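Local atomic coordinates of putative branched-chain amino acid transport system substrate-binding protein (PDB entry 3TX6), a protein that probably serves as the periplasmic solute-binding component of an ABC transporter and binds the aromatic acid 3-(4-hydroxyphenyl)pyruvic acid in its pocket. Residues 6-11 against 41-46; 70-75 against 95-100; 134-139 against 190-195. All blocks are in the same frame, centred on the assembly; numbering follows the deposited sequence.

Contacts 1 and 2 belong to the same mainly parallel sheet, and their centres are 13 Å apart. They join directly, since strands 8-14 and 72-75 are neighbours: Gly11 O lies 2.7 Å from Met74 N, probably a hydrogen bond. Contact 3 is in the second large sheet, on the opposite side of the chain's centre. Its centre is 48 Å from that of contact 1 and 37 Å from that of contact 2. Contact 2 supplies Leu99 and Ala100 to the ligand pocket. The side chain of Leu99 is about 7 Å from the bound 3-(4-hydroxy-phenyl)pyruvic acid. The side chain of Leu195 in contact 3 is about 12 Å from the bound 3-(4-hydroxy-phenyl)pyruvic acid.

Contact 1: 6-11 against 41-46; sequences NEITIG and HPLKVI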
ATOM      1  N   ASN A   6      -5.840 -14.186 -27.443  1.00 17.95           N
ATOM      2  CA  ASN A   6      -4.526 -14.787 -27.074  1.00 16.45           C
ATOM      3  C   ASN A   6      -3.902 -14.047 -25.873  1.00 17.04           C
ATOM      4  O   ASN A   6      -3.347 -14.677 -24.978  1.00 19.02           O
ATOM      5  CB  ASN A   6      -3.567 -14.743 -28.249  1.00 18.25           C
ATOM      6  CG  ASN A   6      -2.361 -15.682 -28.062  1.00 18.37           C
ATOM      7  OD1 ASN A   6      -2.519 -16.841 -27.641  1.00 20.51           O
ATOM      8  ND2 ASN A   6      -1.167 -15.182 -28.346  1.00 22.24           N
ATOM      9  N   GLU A   7      -3.982 -12.723 -25.893  0.50 16.18           N
ATOM     10  CA  GLU A   7      -3.410 -11.911 -24.827  0.50 16.22           C
ATOM     11  C   GLU A   7      -4.249 -11.953 -23.570  0.50 17.67           C
ATOM     12  O   GLU A   7      -5.448 -12.237 -23.608  0.50 19.17           O
ATOM     13  CB  GLU A   7      -3.240 -10.468 -25.279  0.50 17.91           C
ATOM     14  CG  GLU A   7      -4.511  -9.664 -25.445  0.50 15.52           C
ATOM     15  CD  GLU A   7      -5.102  -9.753 -26.858  0.50 17.59           C
ATOM     16  OE1 GLU A   7      -4.770 -10.680 -27.656  0.50 18.00           O
ATOM     17  OE2 GLU A   7      -5.956  -8.908 -27.164  0.50 23.72           O
ATOM     18  N   ILE A   8      -3.590 -11.658 -22.458  1.00 17.05           N
ATOM     19  CA  ILE A   8      -4.251 -11.410 -21.199  1.00 16.09           C
ATOM     20  C   ILE A   8      -4.187  -9.898 -21.017  1.00 15.77           C
ATOM     21  O   ILE A   8      -3.127  -9.294 -21.153  1.00 16.10           O
ATOM     22  CB  ILE A   8      -3.550 -12.172 -20.103  1.00 16.66           C
ATOM     23  CG1 ILE A   8      -3.643 -13.713 -20.426  1.00 20.47           C
ATOM     24  CG2 ILE A   8      -4.117 -11.827 -18.737  1.00 16.07           C
ATOM     25  CD1 ILE A   8      -2.627 -14.457 -19.687  1.00 25.31           C
ATOM     26  N   THR A   9      -5.336  -9.289 -20.778  1.00 14.72           N
ATOM     27  CA  THR A   9      -5.481  -7.831 -20.808  1.00 14.79           C
ATOM     28  C   THR A   9      -5.603  -7.338 -19.371  1.00 14.96           C
ATOM     29  O   THR A   9      -6.505  -7.738 -18.645  1.00 15.48           O
ATOM     30  CB  THR A   9      -6.701  -7.418 -21.657  1.00 15.31           C
ATOM     31  OG1 THR A   9      -6.550  -7.993 -22.972  1.00 17.93           O
ATOM     32  CG2 THR A   9      -6.851  -5.873 -21.745  1.00 16.47           C
ATOM     33  N   ILE A  10      -4.753  -6.392 -19.010  1.00 13.59           N
ATOM     34  CA  ILE A  10      -4.662  -5.885 -17.646  1.00 12.52           C
ATOM     35  C   ILE A  10      -4.723  -4.375 -17.741  1.00 13.52           C
ATOM     36  O   ILE A  10      -3.894  -3.751 -18.386  1.00 14.85           O
ATOM     37  CB  ILE A  10      -3.343  -6.274 -17.008  1.00 13.56           C
ATOM     38  CG1 ILE A  10      -3.238  -7.806 -16.979  1.00 14.65           C
ATOM     39  CG2 ILE A  10      -3.187  -5.696 -15.570  1.00 14.57           C
ATOM     40  CD1 ILE A  10      -1.844  -8.320 -16.944  1.00 20.74           C
ATOM     41  N   GLY A  11      -5.716  -3.789 -17.073  1.00 12.90           N
ATOM     42  CA  GLY A  11      -5.782  -2.339 -16.946  1.00 11.56           C
ATOM     43  C   GLY A  11      -5.370  -1.863 -15.584  1.00 13.30           C
ATOM     44  O   GLY A  11      -5.784  -2.420 -14.560  1.00 15.60           O
ATOM     45  N   HIS A  41       1.123 -16.578 -23.035  1.00 20.66           N
ATOM     46  CA  HIS A  41       0.191 -15.547 -23.459  1.00 17.54           C
ATOM     47  C   HIS A  41       0.781 -14.188 -23.172  1.00 18.14           C
ATOM     48  O   HIS A  41       1.113 -13.884 -22.017  1.00 18.84           O
ATOM     49  CB  HIS A  41      -1.159 -15.681 -22.789  1.00 16.17           C
ATOM     50  CG  HIS A  41      -1.864 -16.968 -23.124  1.00 16.43           C
ATOM     51  ND1 HIS A  41      -2.831 -17.058 -24.071  1.00 18.78           N
ATOM     52  CD2 HIS A  41      -1.697 -18.238 -22.626  1.00 17.70           C
ATOM     53  CE1 HIS A  41      -3.228 -18.340 -24.162  1.00 16.39           C
ATOM     54  NE2 HIS A  41      -2.564 -19.050 -23.277  1.00 17.46           N
ATOM     55  N   PRO A  42       0.927 -13.351 -24.206  1.00 16.93           N
ATOM     56  CA  PRO A  42       1.416 -11.979 -23.961  1.00 16.82           C
ATOM     57  C   PRO A  42       0.465 -11.208 -23.037  1.00 18.23           C
ATOM     58  O   PRO A  42      -0.765 -11.387 -23.108  1.00 19.80           O
ATOM     59  CB  PRO A  42       1.461 -11.335 -25.352  1.00 20.12           C
ATOM     60  CG  PRO A  42       0.969 -12.335 -26.309  1.00 26.47           C
ATOM     61  CD  PRO A  42       0.507 -13.561 -25.599  1.00 21.31           C
ATOM     62  N   LEU A  43       1.023 -10.344 -22.200  1.00 16.83           N
ATOM     63  CA  LEU A  43       0.236  -9.481 -21.335  1.00 15.02           C
ATOM     64  C   LEU A  43       0.123  -8.139 -22.081  1.00 18.88           C
ATOM     65  O   LEU A  43       1.116  -7.563 -22.544  1.00 18.80           O
ATOM     66  CB  LEU A  43       0.929  -9.288 -20.000  1.00 17.54           C
ATOM     67  CG  LEU A  43       1.255 -10.523 -19.175  1.00 16.37           C
ATOM     68  CD1 LEU A  43       1.675 -10.111 -17.769  1.00 17.94           C
ATOM     69  CD2 LEU A  43       0.090 -11.507 -19.162  1.00 18.02           C
ATOM     70  N   LYS A  44      -1.106  -7.672 -22.214  1.00 15.35           N
ATOM     71  CA  LYS A  44      -1.397  -6.385 -22.786  1.00 15.87           C
ATOM     72  C   LYS A  44      -1.762  -5.523 -21.590  1.00 15.06           C
ATOM     73  O   LYS A  44      -2.806  -5.714 -20.982  1.00 16.13           O
ATOM     74  CB  LYS A  44      -2.566  -6.482 -23.772  1.00 19.27           C
ATOM     75  CG  LYS A  44      -3.030  -5.145 -24.301  1.00 21.60           C
ATOM     76  CD  LYS A  44      -2.011  -4.518 -25.229  1.00 32.92           C
ATOM     77  CE  LYS A  44      -2.534  -3.241 -25.898  1.00 40.00           C
ATOM     78  NZ  LYS A  44      -1.468  -2.462 -26.598  1.00 49.01           N
ATOM     79  N   VAL A  45      -0.905  -4.572 -21.254  1.00 15.54           N
ATOM     80  CA  VAL A  45      -1.040  -3.781 -20.046  1.00 16.43           C
ATOM     81  C   VAL A  45      -1.323  -2.330 -20.487  1.00 16.54           C
ATOM     82  O   VAL A  45      -0.567  -1.713 -21.261  1.00 18.40           O
ATOM     83  CB  VAL A  45       0.243  -3.840 -19.187  1.00 15.90           C
ATOM     84  CG1 VAL A  45       0.092  -2.976 -17.940  1.00 17.56           C
ATOM     85  CG2 VAL A  45       0.590  -5.274 -18.815  1.00 17.14           C
ATOM     86  N   ILE A  46      -2.436  -1.814 -19.986  1.00 15.30           N
ATOM     87  CA  ILE A  46      -2.940  -0.467 -20.299  1.00 15.95           C
ATOM     88  C   ILE A  46      -2.921   0.364 -19.027  1.00 15.60           C
ATOM     89  O   ILE A  46      -3.517  -0.016 -18.031  1.00 17.10           O
ATOM     90  CB  ILE A  46      -4.373  -0.506 -20.857  1.00 17.71           C
ATOM     91  CG1 ILE A  46      -4.454  -1.428 -22.073  1.00 23.61           C
ATOM     92  CG2 ILE A  46      -4.808   0.903 -21.228  1.00 20.34           C
ATOM     93  CD1 ILE A  46      -5.783  -2.096 -22.256  1.00 31.64           C
TER
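Ile8 lies beside Leu43, both side chains pointing the same way, with Ile8 CB 3.8 Å from Leu43 CD2. They form a parallel beta bridge between strands 8-14 and 41-49, in one of the two large sheets of the periplasmic-binding-protein fold. The pairing runs Ile8 to Leu43, Thr9 to Lys44, Ile10 to Val45 and Gly11 to Ile46. Backbone bonds alternate along it: Ile8 N to Pro42 O, Lys44 N to Ile8 O, Ile10 N to Lys44 O and Ile46 N to Ile10 O.

The face with Ile8, Ile10, Leu43 and Val45 is apolar. The side chain of Ile10 crosses that of Leu43 at a slant, and Ile10 CD1 touches Leu43 CD1 at 4.0 Å. Helix 282-304 packs on this face, with Val298 against Ile8, Leu294 against Ile10 and Phe291 against Leu43. On the other face Thr9 CG2 meets Ile46 CD1 at 4.0 Å.

His41 begins the second strand. Its CB is 3.6 Å from Ile8 CD1, and the two side chains cross at about a right angle. CG is anti to the carbonyl carbon (chi1 -63°), and the ring sits next to the backbone of Asn6. His41 ND1 donates to Asn6 O at 2.6 Å; the oxygen lies in the ring plane and receives the N-H on a lone pair.

Contact 2: 70-75 against 95-100; sequences ADVIMG and PHIALA
Leu99 packs its branched end on Gly75, where no side chain stands in the way. Leu99 CG is 4.0 Å from Gly75 CA, and Leu99 CD1 lies close by. Gly75 has a positive phi (137°), where a CB would jam against the preceding carbonyl oxygen. Met74 is a selenomethionine with two modelled conformers. In the one given here Met74 CE is 3.6 Å from Leu99 CD1, but this contact is doubtful.

The strands run parallel, with Ile73 paired to His96 and Met74 to Ile97. Ile73 CG1 fits against His96 CB at 4.1 Å. On the other face Val72 CG1 meets the tip of Ile97, 4.3 Å from its CD1, and also comes near Pro95 O. Pro95 brings CD and CG up to Asp71 O, CD at 3.3 Å. That oxygen is buried without a polar partner.

His96 CG is anti to the backbone N (chi1 169°), and the ring edge comes near Ile73 O and Gly75 O. His96 NE2 donates to Gly75 O at 2.8 Å. Gly75 O lies near the ring plane, while NE2 is tilted from the plane of the Gly75 carbonyl. ND1 bonds Ser112 OG. A leucine in place of His96 would probably leave Ser112 without this partner and Gly75 O with a weak bond from Leu99 N.

This is a beta-alpha-beta crossover through helix 79-92, whose Val85 and Ala89 touch His96. On the Met74 and Ile97 side lies helix 282-304, and helix 310-322 covers Val72 and Pro95.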
ATOM      1  N   ALA A  70     -10.874  -5.974 -20.194  1.00 17.39           N
ATOM      2  CA  ALA A  70      -9.756  -6.430 -19.371  1.00 15.85           C
ATOM      3  C   ALA A  70     -10.104  -7.719 -18.631  1.00 13.71           C
ATOM      4  O   ALA A  70     -11.258  -7.869 -18.193  1.00 14.68           O
ATOM      5  CB  ALA A  70      -9.370  -5.357 -18.345  1.00 18.26           C
ATOM      6  N   ASP A  71      -9.162  -8.603 -18.465  1.00 13.00           N
ATOM      7  CA  ASP A  71      -9.299  -9.761 -17.580  1.00 14.24           C
ATOM      8  C   ASP A  71      -9.103  -9.415 -16.123  1.00 13.84           C
ATOM      9  O   ASP A  71      -9.644 -10.068 -15.267  1.00 15.09           O
ATOM     10  CB  ASP A  71      -8.276 -10.784 -18.029  1.00 14.32           C
ATOM     11  CG  ASP A  71      -8.530 -11.248 -19.458  1.00 16.27           C
ATOM     12  OD1 ASP A  71      -9.580 -11.813 -19.740  1.00 17.70           O
ATOM     13  OD2 ASP A  71      -7.641 -11.009 -20.312  1.00 15.90           O
ATOM     14  N   VAL A  72      -8.228  -8.439 -15.863  1.00 13.20           N
ATOM     15  CA  VAL A  72      -7.883  -7.983 -14.501  1.00 13.26           C
ATOM     16  C   VAL A  72      -7.716  -6.479 -14.525  1.00 13.37           C
ATOM     17  O   VAL A  72      -7.180  -5.938 -15.515  1.00 14.53           O
ATOM     18  CB  VAL A  72      -6.536  -8.623 -14.017  1.00 15.03           C
ATOM     19  CG1 VAL A  72      -6.166  -8.218 -12.606  1.00 15.21           C
ATOM     20  CG2 VAL A  72      -6.611 -10.152 -14.127  1.00 15.92           C
ATOM     21  N   ILE A  73      -8.128  -5.818 -13.443  1.00 13.31           N
ATOM     22  CA  ILE A  73      -7.867  -4.398 -13.262  1.00 13.44           C
ATOM     23  C   ILE A  73      -7.122  -4.171 -11.958  1.00 12.75           C
ATOM     24  O   ILE A  73      -7.268  -4.937 -10.996  1.00 14.64           O
ATOM     25  CB  ILE A  73      -9.143  -3.541 -13.422  1.00 14.67           C
ATOM     26  CG1 ILE A  73     -10.151  -3.758 -12.368  1.00 17.80           C
ATOM     27  CG2 ILE A  73      -9.719  -3.725 -14.800  1.00 16.09           C
ATOM     28  CD1 ILE A  73     -11.350  -2.803 -12.476  1.00 21.02           C
HETATM   29  N   MSE A  74      -6.273  -3.150 -11.957  0.50 13.08           N
HETATM   30  CA  MSE A  74      -5.426  -2.841 -10.818  0.50 12.04           C
HETATM   31  C   MSE A  74      -5.498  -1.356 -10.518  0.50 12.36           C
HETATM   32  O   MSE A  74      -5.678  -0.526 -11.390  0.50 13.13           O
HETATM   33  CB  MSE A  74      -3.948  -3.151 -11.103  0.50 12.58           C
HETATM   34  CG  MSE A  74      -3.729  -4.558 -11.620  0.50 15.64           C
HETATM   35 SE   MSE A  74      -1.852  -4.921 -11.963  0.50 19.80          SE
HETATM   36  CE  MSE A  74      -1.118  -3.601 -10.758  0.50 14.16           C
ATOM     37  N   GLY A  75      -5.368  -1.029  -9.242  1.00 13.18           N
ATOM     38  CA  GLY A  75      -5.231   0.353  -8.823  1.00 14.27           C
ATOM     39  C   GLY A  75      -6.071   0.627  -7.599  1.00 12.82           C
ATOM     40  O   GLY A  75      -6.696  -0.288  -7.029  1.00 12.52           O
ATOM     41  N   PRO A  95     -11.850  -9.258 -11.859  1.00 12.66           N
ATOM     42  CA  PRO A  95     -10.903  -9.252 -10.749  1.00 11.24           C
ATOM     43  C   PRO A  95     -10.196  -7.917 -10.633  1.00 12.29           C
ATOM     44  O   PRO A  95      -9.702  -7.359 -11.628  1.00 12.88           O
ATOM     45  CB  PRO A  95      -9.919 -10.364 -11.106  1.00 13.32           C
ATOM     46  CG  PRO A  95     -10.760 -11.317 -11.946  1.00 14.65           C
ATOM     47  CD  PRO A  95     -11.669 -10.432 -12.734  1.00 13.83           C
ATOM     48  N   HIS A  96     -10.083  -7.455  -9.396  1.00 12.28           N
ATOM     49  CA  HIS A  96      -9.434  -6.198  -9.072  1.00 11.90           C
ATOM     50  C   HIS A  96      -8.372  -6.420  -8.047  1.00 11.88           C
ATOM     51  O   HIS A  96      -8.645  -6.935  -6.953  1.00 12.22           O
ATOM     52  CB  HIS A  96     -10.511  -5.233  -8.533  1.00 11.09           C
ATOM     53  CG  HIS A  96      -9.942  -3.997  -7.907  1.00 12.14           C
ATOM     54  ND1 HIS A  96     -10.473  -3.429  -6.781  1.00 12.16           N
ATOM     55  CD2 HIS A  96      -8.850  -3.199  -8.285  1.00 13.45           C
ATOM     56  CE1 HIS A  96      -9.738  -2.347  -6.458  1.00 14.01           C
ATOM     57  NE2 HIS A  96      -8.744  -2.209  -7.369  1.00 13.39           N
ATOM     58  N   ILE A  97      -7.135  -6.030  -8.375  1.00 13.11           N
ATOM     59  CA  ILE A  97      -6.058  -6.041  -7.397  1.00 12.10           C
ATOM     60  C   ILE A  97      -5.761  -4.586  -6.985  1.00 13.20           C
ATOM     61  O   ILE A  97      -5.279  -3.764  -7.799  1.00 12.15           O
ATOM     62  CB  ILE A  97      -4.779  -6.714  -7.943  1.00 12.05           C
ATOM     63  CG1 ILE A  97      -5.045  -8.165  -8.295  1.00 13.46           C
ATOM     64  CG2 ILE A  97      -3.699  -6.636  -6.906  1.00 14.00           C
ATOM     65  CD1 ILE A  97      -3.902  -8.899  -9.010  1.00 14.66           C
ATOM     66  N   ALA A  98      -6.150  -4.254  -5.755  1.00 12.69           N
ATOM     67  CA  ALA A  98      -5.988  -2.925  -5.190  1.00 13.49           C
ATOM     68  C   ALA A  98      -4.524  -2.654  -4.878  1.00 12.07           C
ATOM     69  O   ALA A  98      -3.853  -3.514  -4.302  1.00 12.73           O
ATOM     70  CB  ALA A  98      -6.880  -2.748  -3.953  1.00 15.41           C
ATOM     71  N   LEU A  99      -4.096  -1.411  -5.142  1.00 12.34           N
ATOM     72  CA  LEU A  99      -2.726  -0.972  -4.852  1.00 13.24           C
ATOM     73  C   LEU A  99      -2.661   0.050  -3.682  1.00 12.74           C
ATOM     74  O   LEU A  99      -1.588   0.571  -3.389  1.00 15.31           O
ATOM     75  CB  LEU A  99      -2.049  -0.454  -6.122  1.00 15.43           C
ATOM     76  CG  LEU A  99      -1.972  -1.413  -7.309  1.00 14.20           C
ATOM     77  CD1 LEU A  99      -1.251  -0.757  -8.517  1.00 14.56           C
ATOM     78  CD2 LEU A  99      -1.344  -2.778  -6.973  1.00 14.32           C
ATOM     79  N   ALA A 100      -3.794   0.267  -3.009  1.00 13.44           N
ATOM     80  CA  ALA A 100      -3.913   1.058  -1.785  1.00 13.85           C
ATOM     81  C   ALA A 100      -4.821   0.307  -0.853  1.00 14.39           C
ATOM     82  O   ALA A 100      -5.641  -0.454  -1.308  1.00 15.55           O
ATOM     83  CB  ALA A 100      -4.520   2.422  -2.061  1.00 14.94           C
TER

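Contact 3: 134-139 against 190-195; sequences NIKTVG and NPDAIL. With ACY (acetic acid), chain F.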
ATOM      1  N   ASN A 134       8.021   2.667  26.617  1.00 22.55           N
ATOM      2  CA  ASN A 134       7.463   3.512  27.668  1.00 21.93           C
ATOM      3  C   ASN A 134       6.488   4.529  27.118  1.00 23.66           C
ATOM      4  O   ASN A 134       6.444   5.661  27.586  1.00 27.02           O
ATOM      5  CB  ASN A 134       8.568   4.173  28.551  1.00 27.24           C
ATOM      6  CG  ASN A 134       8.006   4.696  29.862  1.00 29.06           C
ATOM      7  OD1 ASN A 134       6.985   4.173  30.351  1.00 26.25           O
ATOM      8  ND2 ASN A 134       8.627   5.741  30.423  1.00 30.69           N
ATOM      9  N   ILE A 135       5.714   4.125  26.105  1.00 24.65           N
ATOM     10  CA  ILE A 135       4.667   5.011  25.606  1.00 24.34           C
ATOM     11  C   ILE A 135       3.359   4.648  26.291  1.00 21.55           C
ATOM     12  O   ILE A 135       2.873   3.527  26.120  1.00 24.24           O
ATOM     13  CB  ILE A 135       4.480   4.887  24.103  1.00 26.04           C
ATOM     14  CG1 ILE A 135       5.831   5.067  23.414  1.00 26.98           C
ATOM     15  CG2 ILE A 135       3.403   5.877  23.615  1.00 26.69           C
ATOM     16  CD1 ILE A 135       6.427   6.407  23.654  1.00 23.18           C
ATOM     17  N   LYS A 136       2.782   5.592  27.023  1.00 24.62           N
ATOM     18  CA  LYS A 136       1.469   5.385  27.666  1.00 23.08           C
ATOM     19  C   LYS A 136       0.368   6.183  26.980  1.00 21.85           C
ATOM     20  O   LYS A 136      -0.722   5.680  26.754  1.00 28.12           O
ATOM     21  CB  LYS A 136       1.526   5.760  29.144  1.00 27.52           C
ATOM     22  CG  LYS A 136       2.558   4.953  29.931  1.00 29.70           C
ATOM     23  CD  LYS A 136       2.743   5.425  31.384  1.00 36.50           C
ATOM     24  CE  LYS A 136       3.868   4.645  32.066  1.00 34.16           C
ATOM     25  NZ  LYS A 136       5.141   5.395  32.146  1.00 42.87           N
ATOM     26  N   THR A 137       0.656   7.440  26.661  1.00 24.04           N
ATOM     27  CA  THR A 137      -0.322   8.331  26.036  1.00 22.38           C
ATOM     28  C   THR A 137       0.052   8.510  24.561  1.00 22.66           C
ATOM     29  O   THR A 137       1.266   8.519  24.219  1.00 23.03           O
ATOM     30  CB  THR A 137      -0.411   9.683  26.735  1.00 24.40           C
ATOM     31  OG1 THR A 137       0.911  10.293  26.761  1.00 26.72           O
ATOM     32  CG2 THR A 137      -0.967   9.476  28.163  1.00 28.11           C
ATOM     33  N   VAL A 138      -0.963   8.670  23.714  1.00 21.38           N
ATOM     34  CA  VAL A 138      -0.734   8.756  22.278  1.00 19.84           C
ATOM     35  C   VAL A 138      -1.686   9.812  21.690  1.00 20.41           C
ATOM     36  O   VAL A 138      -2.837   9.967  22.117  1.00 24.65           O
ATOM     37  CB  VAL A 138      -0.919   7.393  21.563  1.00 21.98           C
ATOM     38  CG1 VAL A 138      -2.381   6.963  21.639  1.00 27.74           C
ATOM     39  CG2 VAL A 138      -0.447   7.472  20.089  1.00 26.90           C
ATOM     40  N   GLY A 139      -1.164  10.605  20.775  1.00 21.06           N
ATOM     41  CA  GLY A 139      -2.032  11.497  20.004  1.00 21.27           C
ATOM     42  C   GLY A 139      -2.036  11.034  18.541  1.00 20.52           C
ATOM     43  O   GLY A 139      -1.145  10.325  18.104  1.00 22.79           O
ATOM     44  N   ASN A 190       0.938  17.009  24.689  1.00 28.18           N
ATOM     45  CA  ASN A 190       2.254  16.360  24.948  1.00 31.87           C
ATOM     46  C   ASN A 190       2.115  14.870  25.280  1.00 34.71           C
ATOM     47  O   ASN A 190       2.606  14.394  26.319  1.00 34.75           O
ATOM     48  CB  ASN A 190       3.140  17.107  25.989  1.00 35.55           C
ATOM     49  CG  ASN A 190       4.607  16.612  25.981  1.00 42.49           C
ATOM     50  OD1 ASN A 190       5.154  16.195  24.930  1.00 34.48           O
ATOM     51  ND2 ASN A 190       5.247  16.635  27.149  1.00 44.12           N
ATOM     52  N   PRO A 191       1.471  14.128  24.364  1.00 30.09           N
ATOM     53  CA  PRO A 191       1.398  12.683  24.522  1.00 28.44           C
ATOM     54  C   PRO A 191       2.800  12.112  24.427  1.00 26.99           C
ATOM     55  O   PRO A 191       3.707  12.784  23.866  1.00 31.02           O
ATOM     56  CB  PRO A 191       0.538  12.248  23.346  1.00 27.36           C
ATOM     57  CG  PRO A 191       0.775  13.290  22.313  1.00 26.59           C
ATOM     58  CD  PRO A 191       0.923  14.574  23.064  1.00 32.13           C
ATOM     59  N   ASP A 192       3.003  10.937  24.999  1.00 26.51           N
ATOM     60  CA  ASP A 192       4.294  10.248  24.892  1.00 26.47           C
ATOM     61  C   ASP A 192       4.711   9.950  23.437  1.00 29.43           C
ATOM     62  O   ASP A 192       5.928   9.893  23.132  1.00 28.41           O
ATOM     63  CB  ASP A 192       4.265   8.946  25.683  1.00 25.53           C
ATOM     64  CG  ASP A 192       4.026   9.157  27.146  1.00 28.20           C
ATOM     65  OD1 ASP A 192       4.348  10.262  27.675  1.00 36.04           O
ATOM     66  OD2 ASP A 192       3.523   8.181  27.766  1.00 27.47           O
ATOM     67  N   ALA A 193       3.727   9.714  22.560  1.00 25.63           N
ATOM     68  CA  ALA A 193       3.983   9.380  21.150  1.00 22.77           C
ATOM     69  C   ALA A 193       2.863   9.994  20.294  1.00 21.77           C
ATOM     70  O   ALA A 193       1.765  10.279  20.779  1.00 22.70           O
ATOM     71  CB  ALA A 193       4.093   7.872  20.932  1.00 23.95           C
ATOM     72  N   ILE A 194       3.142  10.272  19.021  1.00 23.34           N
ATOM     73  CA  ILE A 194       2.072  10.665  18.103  1.00 24.85           C
ATOM     74  C   ILE A 194       2.133   9.757  16.880  1.00 25.75           C
ATOM     75  O   ILE A 194       3.213   9.443  16.402  1.00 22.60           O
ATOM     76  CB  ILE A 194       2.189  12.127  17.663  1.00 25.74           C
ATOM     77  CG1 ILE A 194       1.870  13.055  18.837  1.00 23.27           C
ATOM     78  CG2 ILE A 194       1.234  12.460  16.505  1.00 26.06           C
ATOM     79  CD1 ILE A 194       2.322  14.479  18.648  1.00 25.93           C
ATOM     80  N   LEU A 195       0.959   9.319  16.432  1.00 22.33           N
ATOM     81  CA  LEU A 195       0.797   8.498  15.229  1.00 19.10           C
ATOM     82  C   LEU A 195       0.303   9.422  14.142  1.00 21.11           C
ATOM     83  O   LEU A 195      -0.718  10.120  14.301  1.00 20.21           O
ATOM     84  CB  LEU A 195      -0.209   7.337  15.391  1.00 19.03           C
ATOM     85  CG  LEU A 195      -0.547   6.560  14.101  1.00 18.29           C
ATOM     86  CD1 LEU A 195       0.712   5.829  13.625  1.00 22.89           C
ATOM     87  CD2 LEU A 195      -1.705   5.583  14.435  1.00 20.01           C
TER
HETATM   88  C   ACY F 388       9.178  16.479  27.036  1.00 40.63           C
HETATM   89  O   ACY F 388      10.277  15.917  27.280  1.00 55.24           O
HETATM   90  OXT ACY F 388       8.064  15.927  27.247  1.00 66.39           O
HETATM   91  CH3 ACY F 388       9.190  17.858  26.458  1.00 45.62           C
HETATM   92  O   HOH W   1       5.567   7.216  29.677  1.00 35.37           O
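Strands 137-139 and 193-195 run parallel with their axes 4.6 Å apart at closest, inclined by 36°, and pair Val138 with Ala193 and Gly139 with Ile194. Backbone bonds run from Ala193 N to Thr137 O, from Gly139 N to Ala193 O and from Leu195 N to Gly139 O.

Thr137 and Asp192 grip each other where the strands begin. Thr137 OG1 stands between its own backbone N and carbonyl carbon (chi1 56°). There it accepts the N-H of Asp192 at 2.8 Å. In return Asp192 OD2 takes two backbone donors. Lys136 N reaches its anti lone pair at 2.8 Å. Thr137 N comes from above the carboxylate plane at 3.2 Å, 54° out of it. A water also donates to OD2 and to Asn134 O, and accepts from Lys136 NZ. The lysine chain is bent at its last torsion, and NZ also bonds Asn134 OD1.

Next to this polar cluster Ile135 CG2 is 3.4 Å from Ala193 CB, a tight carbon contact. Leu218 of strand 218-221 also touches Ile135. Pro191 puts CB and CG against the Gly139 backbone, CB at 3.5 Å from Gly139 N. A CB on Gly139 would come tight against Pro191 CG, so the glycine fits the ring.

Asn190 leaves helix 180-189 with positive phi. Asn190 ND2 donates to OXT of a bound acetic acid at 2.9 Å, probably from the crystallisation liquor.

Lys136 NZ is 5.4 Å from Asp192 OD2, with the water between them. Two backbone N-H groups, a water and a nearby positive charge would favour an ionised Asp192, whose carboxylate ties the turn before strand 137-143 to the start of strand 193-197.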